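Local coordinates for protein Bpsl2520 (Burkholderia pseudomallei K96243, PDB 6F03) that is of unknown function but is a putative exported, mostly helical protein of the DUF2059 family that acts as a secreted antigen, at residues 50-55 against 144-149. Numbering follows the deposited sequence.
Sequences LDAIDA and DLTTFY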
loop_
_atom_site.group_PDB
_atom_site.type_symbol
_atom_site.label_atom_id
_atom_site.label_comp_id
_atom_site.label_asym_id
_atom_site.label_seq_id
_atom_site.Cartn_x
_atom_site.Cartn_y
_atom_site.Cartn_z
ATOM N N LEU B 50 -6.229 21.919 -7.962
ATOM C CA LEU B 50 -4.914 21.276 -8.023
ATOM C C LEU B 50 -3.823 22.161 -7.416
ATOM O O LEU B 50 -2.923 21.670 -6.724
ATOM C CB LEU B 50 -4.580 20.922 -9.475
ATOM C CG LEU B 50 -5.442 19.786 -10.074
ATOM C CD1 LEU B 50 -5.062 19.497 -11.520
ATOM C CD2 LEU B 50 -5.335 18.537 -9.211
ATOM N N ASP B 51 -3.879 23.465 -7.676
ATOM C CA ASP B 51 -2.940 24.393 -7.047
ATOM C C ASP B 51 -3.073 24.384 -5.519
ATOM O O ASP B 51 -2.072 24.398 -4.797
ATOM C CB ASP B 51 -3.173 25.797 -7.609
ATOM C CG ASP B 51 -2.225 26.824 -7.039
ATOM O OD1 ASP B 51 -1.013 26.742 -7.363
ATOM O OD2 ASP B 51 -2.697 27.719 -6.281
ATOM N N ALA B 52 -4.302 24.348 -5.008
ATOM C CA ALA B 52 -4.514 24.430 -3.567
ATOM C C ALA B 52 -4.062 23.166 -2.834
ATOM O O ALA B 52 -3.723 23.233 -1.646
ATOM C CB ALA B 52 -5.998 24.716 -3.267
ATOM N N ILE B 53 -4.084 22.002 -3.485
ATOM C CA ILE B 53 -3.636 20.793 -2.798
ATOM C C ILE B 53 -2.168 20.503 -3.101
ATOM O O ILE B 53 -1.660 19.427 -2.767
ATOM C CB ILE B 53 -4.522 19.589 -3.170
ATOM C CG1 ILE B 53 -4.377 19.234 -4.654
ATOM C CG2 ILE B 53 -5.993 19.884 -2.844
ATOM C CD1 ILE B 53 -5.145 17.934 -5.069
ATOM N N ASP B 54 -1.481 21.441 -3.758
ATOM C CA ASP B 54 -0.110 21.227 -4.234
ATOM C C ASP B 54 -0.003 19.920 -5.037
ATOM O O ASP B 54 0.757 19.005 -4.708
ATOM C CB ASP B 54 0.886 21.245 -3.062
ATOM C CG ASP B 54 2.360 21.268 -3.523
ATOM O OD1 ASP B 54 2.622 21.470 -4.736
ATOM O OD2 ASP B 54 3.255 21.078 -2.660
ATOM N N ALA B 55 -0.764 19.856 -6.130
ATOM C CA ALA B 55 -0.788 18.626 -6.916
ATOM C C ALA B 55 0.592 18.179 -7.412
ATOM O O ALA B 55 0.812 16.959 -7.476
ATOM C CB ALA B 55 -1.757 18.788 -8.093
ATOM N N ASP B 144 -16.319 24.088 -3.885
ATOM C CA ASP B 144 -16.397 23.930 -2.432
ATOM C C ASP B 144 -15.089 23.364 -1.876
ATOM O O ASP B 144 -14.611 23.815 -0.832
ATOM C CB ASP B 144 -17.545 23.007 -2.020
ATOM C CG ASP B 144 -18.937 23.587 -2.309
ATOM O OD1 ASP B 144 -19.056 24.803 -2.550
ATOM O OD2 ASP B 144 -19.907 22.788 -2.299
ATOM N N LEU B 145 -14.535 22.322 -2.530
ATOM C CA LEU B 145 -13.292 21.723 -2.059
ATOM C C LEU B 145 -12.174 22.748 -2.001
ATOM O O LEU B 145 -11.384 22.764 -1.054
ATOM C CB LEU B 145 -12.858 20.569 -2.976
ATOM C CG LEU B 145 -13.623 19.285 -2.749
ATOM C CD1 LEU B 145 -13.191 18.244 -3.765
ATOM C CD2 LEU B 145 -13.337 18.833 -1.326
ATOM N N THR B 146 -12.057 23.575 -3.040
ATOM C CA THR B 146 -11.008 24.577 -3.066
ATOM C C THR B 146 -11.140 25.535 -1.888
ATOM O O THR B 146 -10.136 25.913 -1.260
ATOM C CB THR B 146 -11.039 25.312 -4.395
ATOM O OG1 THR B 146 -10.976 24.355 -5.452
ATOM C CG2 THR B 146 -9.853 26.273 -4.525
ATOM N N THR B 147 -12.367 25.960 -1.589
ATOM C CA THR B 147 -12.595 26.812 -0.429
ATOM C C THR B 147 -12.096 26.148 0.847
ATOM O O THR B 147 -11.381 26.765 1.642
ATOM C CB THR B 147 -14.082 27.131 -0.291
ATOM O OG1 THR B 147 -14.508 27.924 -1.406
ATOM C CG2 THR B 147 -14.326 27.873 1.045
ATOM N N PHE B 148 -12.444 24.879 1.059
ATOM C CA PHE B 148 -11.952 24.216 2.261
ATOM C C PHE B 148 -10.421 24.109 2.253
ATOM O O PHE B 148 -9.769 24.354 3.275
ATOM C CB PHE B 148 -12.603 22.852 2.420
ATOM C CG PHE B 148 -11.917 21.978 3.427
ATOM C CD1 PHE B 148 -12.054 22.235 4.780
ATOM C CD2 PHE B 148 -11.127 20.902 3.015
ATOM C CE1 PHE B 148 -11.418 21.442 5.719
ATOM C CE2 PHE B 148 -10.483 20.091 3.947
ATOM C CZ PHE B 148 -10.630 20.364 5.304
ATOM N N TYR B 149 -9.824 23.759 1.110
ATOM C CA TYR B 149 -8.372 23.539 1.094
ATOM C C TYR B 149 -7.578 24.826 1.309
ATOM O O TYR B 149 -6.474 24.782 1.868
ATOM C CB TYR B 149 -7.925 22.883 -0.217
ATOM C CG TYR B 149 -8.186 21.399 -0.285
ATOM C CD1 TYR B 149 -7.680 20.543 0.693
ATOM C CD2 TYR B 149 -8.867 20.838 -1.353
ATOM C CE1 TYR B 149 -7.882 19.163 0.627
ATOM C CE2 TYR B 149 -9.075 19.458 -1.430
ATOM C CZ TYR B 149 -8.574 18.641 -0.433
ATOM O OH TYR B 149 -8.763 17.303 -0.492
#
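Ile53 lays its CG2 methyl over one face of the Tyr149 ring. Ile53 CG2 sits 3.4 Å from the centroid of the Tyr149 ring and 16° off the ring normal, a CH-pi contact. Ile53 CG2 is 3.4 Å from Tyr149 CD2, toward the CD2-CE2 side. On Ile53, CG1 stands between the backbone N and the carbonyl carbon (chi1 65°). This puts CG2 anti to the carbonyl carbon, beside the backbone N, and over the ring. The Ile53 side chain also touches Tyr133 of helix 119-136. The opposite face of the Tyr149 ring has Phe148 CD2 above its rim. At the backbone end of the tyrosine side chain, Ala52 CB meets Tyr149 CB at 4.0 Å. Ala52 CB also lies 4.3 Å from Thr146 CG2, about one turn before Tyr149 on helix 139-150. Thr146 OG1 is hydrogen-bonded to Ile142 O of its own helix, while the methyl meets the alanine. Helix 40-52 ends here in a Schellman motif. Ala55 N hydrogen-bonds to Leu50 O at 2.9 Å, and Asp54 N to Asp51 O at 3.2 Å. Asp54, with positive phi, is the C-prime residue and also the N-cap of helix 55-84. The turn between helices 40-52 and 55-84 packs on helix 139-150, and no hydrogen bond joins 50-55 to 144-149. Tyr149 also packs on Phe157 and Ile158 of helix 152-193 and on Phe157 of the second subunit.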